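Local coordinates for fibrinogen alpha subunit (Gallus gallus, PDB 1M1J), which is probably cleaved by thrombin and then polymerises with the fibrinogen beta and gamma chains into the insoluble fibrin matrix of blood clots, at residues Arg150-Ile155 with Glu177-Ile182; Ala136-Ile141 with Thr187-Ile192. All coordinates share one frame; numbering follows the deposited sequence.

In the fold
Both contacts join the long coiled-coil helix 82-160 to helix 178-191, the segment in which the alpha chain has turned round and runs back along its own rod as a fourth strand. Contact 1 (150-155 with 177-182) lies nearer the turn and is nested inside the loop closed by contact 2 (136-141 with 187-192). Their centres are 18 Å apart, and their nearest atoms about 5 Å, without touching. Contact 1 is buried and polar, a carboxylate against a tyrosine; contact 2 is partly buried, a glutamine laid against Ala-189 and Ser-190 of the returning segment. Their centres lie 62 Å and 44 Å from the centre of the chain.

Contact 1 (Arg150-Ile155 with Glu177-Ile182); sequences RLEVDI and EGYDNI
Glu-152 reaches from helix 82-160 to the phenol of Tyr-179 on the returning helix 178-191, the one pair of side chains that meets between 150-155 and 177-182. Glu-152 CB lies 4.0 Å from Tyr-179 OH. From there the chain runs straight out: CG is anti to the backbone N (chi1 177°) and the rest is extended, which carries the carboxylate past the hydroxyl to the flank of the ring. Glu-152 CD comes within 4.1 Å of Tyr-179 CE2. Glu-152 OE2 stands at the ring edge, in its plane, beside the CE2 corner and 2.9 Å from Tyr-179 CE2. Glu-152 OE2 also accepts a weak hydrogen bond of 3.2 Å from Tyr-179 OH, a bond whose exact geometry is uncertain because the hydroxyl is less surely placed. The carboxylate itself is turned 51° from the ring plane. The other oxygen, OE1, has the stronger partner in the hydroxyl of Tyr-172, and also takes a weak bond from the backbone N of Asp-175, so OE1 faces the connection between the two helices while OE2 faces the returning helix. A basic side chain of another protein chain approaches OE2 only at long, weak range. Tyr-179 also packs on Val-145, Met-148 and Lys-149, a turn or two earlier on helix 82-160, which seats the fold-back helix against the alpha-chain strand of the coiled coil.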
loop_
_atom_site.group_PDB
_atom_site.type_symbol
_atom_site.label_atom_id
_atom_site.label_comp_id
_atom_site.label_asym_id
_atom_site.label_seq_id
_atom_site.Cartn_x
_atom_site.Cartn_y
_atom_site.Cartn_z
ATOM N N ARG D 150 -77.443 -76.106 -97.628
ATOM C CA ARG D 150 -77.173 -76.992 -98.754
ATOM C C ARG D 150 -78.139 -78.166 -98.727
ATOM O O ARG D 150 -78.710 -78.539 -99.746
ATOM C CB ARG D 150 -75.745 -77.542 -98.686
ATOM C CG ARG D 150 -74.687 -76.676 -99.350
ATOM C CD ARG D 150 -73.339 -77.382 -99.353
ATOM N NE ARG D 150 -72.369 -76.687 -100.192
ATOM C CZ ARG D 150 -71.929 -75.454 -99.967
ATOM N NH1 ARG D 150 -72.367 -74.768 -98.920
ATOM N NH2 ARG D 150 -71.055 -74.901 -100.796
ATOM N N LEU D 151 -78.310 -78.743 -97.546
ATOM C CA LEU D 151 -79.183 -79.888 -97.367
ATOM C C LEU D 151 -80.628 -79.601 -97.755
ATOM O O LEU D 151 -81.225 -80.356 -98.518
ATOM C CB LEU D 151 -79.134 -80.361 -95.919
ATOM C CG LEU D 151 -79.038 -81.873 -95.722
ATOM C CD1 LEU D 151 -79.412 -82.209 -94.280
ATOM C CD2 LEU D 151 -79.967 -82.588 -96.686
ATOM N N GLU D 152 -81.191 -78.513 -97.233
ATOM C CA GLU D 152 -82.571 -78.170 -97.551
ATOM C C GLU D 152 -82.779 -78.164 -99.051
ATOM O O GLU D 152 -83.783 -78.669 -99.537
ATOM C CB GLU D 152 -82.966 -76.803 -96.983
ATOM C CG GLU D 152 -84.389 -76.386 -97.364
ATOM C CD GLU D 152 -84.845 -75.101 -96.697
ATOM O OE1 GLU D 152 -85.951 -74.612 -97.024
ATOM O OE2 GLU D 152 -84.103 -74.576 -95.842
ATOM N N VAL D 153 -81.830 -77.599 -99.787
ATOM C CA VAL D 153 -81.946 -77.554 -101.236
ATOM C C VAL D 153 -81.827 -78.949 -101.835
ATOM O O VAL D 153 -82.512 -79.261 -102.803
ATOM C CB VAL D 153 -80.882 -76.603 -101.873
ATOM C CG1 VAL D 153 -80.736 -76.887 -103.365
ATOM C CG2 VAL D 153 -81.318 -75.150 -101.698
ATOM N N ASP D 154 -80.977 -79.794 -101.259
ATOM C CA ASP D 154 -80.816 -81.150 -101.781
ATOM C C ASP D 154 -82.145 -81.897 -101.638
ATOM O O ASP D 154 -82.608 -82.550 -102.571
ATOM C CB ASP D 154 -79.726 -81.903 -101.016
ATOM C CG ASP D 154 -79.288 -83.186 -101.722
ATOM O OD1 ASP D 154 -78.942 -84.173 -101.030
ATOM O OD2 ASP D 154 -79.271 -83.204 -102.971
ATOM N N ILE D 155 -82.763 -81.793 -100.469
ATOM C CA ILE D 155 -84.025 -82.468 -100.237
ATOM C C ILE D 155 -85.142 -81.895 -101.100
ATOM O O ILE D 155 -85.999 -82.638 -101.568
ATOM C CB ILE D 155 -84.423 -82.399 -98.758
ATOM C CG1 ILE D 155 -83.347 -83.100 -97.916
ATOM C CG2 ILE D 155 -85.778 -83.061 -98.552
ATOM C CD1 ILE D 155 -83.512 -82.942 -96.407
ATOM N N GLU D 177 -84.531 -67.502 -97.661
ATOM C CA GLU D 177 -84.369 -66.287 -96.874
ATOM C C GLU D 177 -84.331 -66.588 -95.383
ATOM O O GLU D 177 -83.765 -65.824 -94.597
ATOM C CB GLU D 177 -85.502 -65.301 -97.176
ATOM C CG GLU D 177 -85.392 -64.625 -98.538
ATOM C CD GLU D 177 -86.380 -63.486 -98.707
ATOM O OE1 GLU D 177 -86.291 -62.767 -99.727
ATOM O OE2 GLU D 177 -87.247 -63.312 -97.821
ATOM N N GLY D 178 -84.944 -67.699 -94.991
ATOM C CA GLY D 178 -84.932 -68.061 -93.590
ATOM C C GLY D 178 -83.491 -68.090 -93.125
ATOM O O GLY D 178 -83.194 -67.867 -91.952
ATOM N N TYR D 179 -82.583 -68.338 -94.064
ATOM C CA TYR D 179 -81.171 -68.407 -93.741
ATOM C C TYR D 179 -80.456 -67.081 -93.585
ATOM O O TYR D 179 -79.615 -66.939 -92.698
ATOM C CB TYR D 179 -80.456 -69.267 -94.768
ATOM C CG TYR D 179 -80.732 -70.724 -94.544
ATOM C CD1 TYR D 179 -80.128 -71.404 -93.490
ATOM C CD2 TYR D 179 -81.633 -71.414 -95.349
ATOM C CE1 TYR D 179 -80.415 -72.741 -93.240
ATOM C CE2 TYR D 179 -81.929 -72.748 -95.110
ATOM C CZ TYR D 179 -81.317 -73.409 -94.054
ATOM O OH TYR D 179 -81.607 -74.732 -93.808
ATOM N N ASP D 180 -80.770 -66.102 -94.427
ATOM C CA ASP D 180 -80.094 -64.816 -94.304
ATOM C C ASP D 180 -80.508 -64.112 -93.012
ATOM O O ASP D 180 -79.793 -63.242 -92.505
ATOM C CB ASP D 180 -80.369 -63.923 -95.525
ATOM C CG ASP D 180 -81.835 -63.606 -95.707
ATOM O OD1 ASP D 180 -82.465 -63.096 -94.753
ATOM O OD2 ASP D 180 -82.351 -63.856 -96.818
ATOM N N ASN D 181 -81.659 -64.503 -92.478
ATOM C CA ASN D 181 -82.147 -63.924 -91.237
ATOM C C ASN D 181 -81.406 -64.604 -90.083
ATOM O O ASN D 181 -81.113 -63.988 -89.056
ATOM C CB ASN D 181 -83.653 -64.142 -91.115
ATOM C CG ASN D 181 -84.275 -63.306 -90.018
ATOM O OD1 ASN D 181 -85.496 -63.235 -89.895
ATOM N ND2 ASN D 181 -83.436 -62.665 -89.211
ATOM N N ILE D 182 -81.104 -65.886 -90.262
ATOM C CA ILE D 182 -80.371 -66.634 -89.255
ATOM C C ILE D 182 -78.957 -66.091 -89.243
ATOM O O ILE D 182 -78.407 -65.785 -88.188
ATOM C CB ILE D 182 -80.287 -68.129 -89.597
ATOM C CG1 ILE D 182 -81.679 -68.749 -89.579
ATOM C CG2 ILE D 182 -79.356 -68.830 -88.629
ATOM C CD1 ILE D 182 -82.442 -68.465 -88.313
#

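Contact 2 (Ala136-Ile141 with Thr187-Ile192); sequences ALQNSI and TQASSI
A glutamine laid against the C-terminal part of the returning segment, at Ala-189 and Ser-190, makes this partly buried contact between the alpha-chain strand of the fibrinogen coiled coil, helix 82-160, and the fourth strand formed as the chain folds back, helix 178-191. The backbones come as near as 8.0 Å, between the CA atoms of Gln-138 and Ser-190. Of 136-141, Gln-138 is the residue that reaches 187-192: with CG anti to the backbone N (chi1 -173°) and the chain stretched out, its amide arrives at Ala-189 and Ser-190. Gln-138 and Ile-141 also both touch Leu-186, about one turn earlier on the returning helix. Ala-189 packs in addition on an apolar side chain of another protein chain. An alanine in place of Gln-138 would remove the amide, and would probably leave a gap beside Ala-189 and Ser-190 that the amide now fills. The two ends of the amide meet different residues, and neither is hydrogen-bonded across the two segments: Gln-138 OE1 lies 3.5 Å from Ala-189 CB, while Gln-138 NE2 is 3.2 Å from Ser-190 CB.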
loop_
_atom_site.group_PDB
_atom_site.type_symbol
_atom_site.label_atom_id
_atom_site.label_comp_id
_atom_site.label_asym_id
_atom_site.label_seq_id
_atom_site.Cartn_x
_atom_site.Cartn_y
_atom_site.Cartn_z
ATOM N N ALA D 136 -66.951 -71.364 -79.388
ATOM C CA ALA D 136 -66.796 -72.635 -80.090
ATOM C C ALA D 136 -68.173 -73.020 -80.611
ATOM O O ALA D 136 -68.325 -73.416 -81.768
ATOM C CB ALA D 136 -66.279 -73.706 -79.144
ATOM N N LEU D 137 -69.171 -72.885 -79.740
ATOM C CA LEU D 137 -70.555 -73.193 -80.075
ATOM C C LEU D 137 -71.012 -72.365 -81.271
ATOM O O LEU D 137 -71.560 -72.909 -82.226
ATOM C CB LEU D 137 -71.468 -72.914 -78.878
ATOM C CG LEU D 137 -72.921 -73.390 -78.956
ATOM C CD1 LEU D 137 -72.964 -74.892 -79.200
ATOM C CD2 LEU D 137 -73.631 -73.056 -77.658
ATOM N N GLN D 138 -70.782 -71.057 -81.233
ATOM C CA GLN D 138 -71.203 -70.233 -82.355
ATOM C C GLN D 138 -70.593 -70.724 -83.655
ATOM O O GLN D 138 -71.169 -70.534 -84.729
ATOM C CB GLN D 138 -70.828 -68.763 -82.171
ATOM C CG GLN D 138 -71.441 -67.921 -83.285
ATOM C CD GLN D 138 -71.130 -66.447 -83.196
ATOM O OE1 GLN D 138 -71.341 -65.811 -82.162
ATOM N NE2 GLN D 138 -70.639 -65.886 -84.294
ATOM N N ASN D 139 -69.424 -71.350 -83.567
ATOM C CA ASN D 139 -68.768 -71.849 -84.767
ATOM C C ASN D 139 -69.479 -73.078 -85.303
ATOM O O ASN D 139 -69.829 -73.130 -86.480
ATOM C CB ASN D 139 -67.295 -72.180 -84.496
ATOM C CG ASN D 139 -66.455 -70.939 -84.232
ATOM O OD1 ASN D 139 -66.682 -69.877 -84.825
ATOM N ND2 ASN D 139 -65.469 -71.069 -83.349
ATOM N N SER D 140 -69.692 -74.060 -84.433
ATOM C CA SER D 140 -70.363 -75.296 -84.812
ATOM C C SER D 140 -71.729 -74.961 -85.429
ATOM O O SER D 140 -72.130 -75.541 -86.439
ATOM C CB SER D 140 -70.533 -76.190 -83.581
ATOM O OG SER D 140 -70.705 -77.550 -83.951
ATOM N N ILE D 141 -72.432 -74.014 -84.819
ATOM C CA ILE D 141 -73.734 -73.582 -85.311
ATOM C C ILE D 141 -73.583 -72.934 -86.686
ATOM O O ILE D 141 -74.457 -73.053 -87.550
ATOM C CB ILE D 141 -74.369 -72.553 -84.349
ATOM C CG1 ILE D 141 -74.849 -73.255 -83.079
ATOM C CG2 ILE D 141 -75.497 -71.820 -85.035
ATOM C CD1 ILE D 141 -75.384 -72.306 -82.033
ATOM N N THR D 187 -73.992 -63.183 -86.962
ATOM C CA THR D 187 -73.059 -62.062 -87.028
ATOM C C THR D 187 -73.302 -61.128 -85.848
ATOM O O THR D 187 -72.362 -60.630 -85.225
ATOM C CB THR D 187 -73.220 -61.270 -88.349
ATOM O OG1 THR D 187 -74.565 -60.788 -88.462
ATOM C CG2 THR D 187 -72.890 -62.156 -89.547
ATOM N N GLN D 188 -74.576 -60.904 -85.547
ATOM C CA GLN D 188 -74.988 -60.045 -84.443
ATOM C C GLN D 188 -74.444 -60.564 -83.109
ATOM O O GLN D 188 -74.190 -59.789 -82.191
ATOM C CB GLN D 188 -76.514 -59.989 -84.404
ATOM C CG GLN D 188 -77.118 -59.238 -83.241
ATOM C CD GLN D 188 -78.634 -59.367 -83.218
ATOM O OE1 GLN D 188 -79.318 -58.966 -84.161
ATOM N NE2 GLN D 188 -79.164 -59.935 -82.139
ATOM N N ALA D 189 -74.264 -61.878 -83.007
ATOM C CA ALA D 189 -73.743 -62.489 -81.789
ATOM C C ALA D 189 -72.224 -62.492 -81.811
ATOM O O ALA D 189 -71.575 -62.629 -80.774
ATOM C CB ALA D 189 -74.253 -63.908 -81.657
ATOM N N SER D 190 -71.656 -62.351 -83.001
ATOM C CA SER D 190 -70.210 -62.343 -83.150
ATOM C C SER D 190 -69.673 -60.942 -82.880
ATOM O O SER D 190 -68.522 -60.775 -82.474
ATOM C CB SER D 190 -69.824 -62.786 -84.562
ATOM O OG SER D 190 -68.427 -62.994 -84.663
ATOM N N SER D 191 -70.520 -59.940 -83.100
ATOM C CA SER D 191 -70.138 -58.548 -82.893
ATOM C C SER D 191 -69.947 -58.199 -81.417
ATOM O O SER D 191 -69.039 -57.442 -81.070
ATOM C CB SER D 191 -71.187 -57.622 -83.512
ATOM O OG SER D 191 -72.458 -57.828 -82.922
ATOM N N ILE D 192 -70.804 -58.742 -80.553
ATOM C CA ILE D 192 -70.711 -58.494 -79.115
ATOM C C ILE D 192 -69.292 -58.814 -78.620
ATOM O O ILE D 192 -68.679 -59.793 -79.053
ATOM C CB ILE D 192 -71.757 -59.339 -78.344
ATOM C CG1 ILE D 192 -71.532 -59.210 -76.840
ATOM C CG2 ILE D 192 -71.677 -60.789 -78.768
ATOM C CD1 ILE D 192 -72.553 -59.954 -76.012
#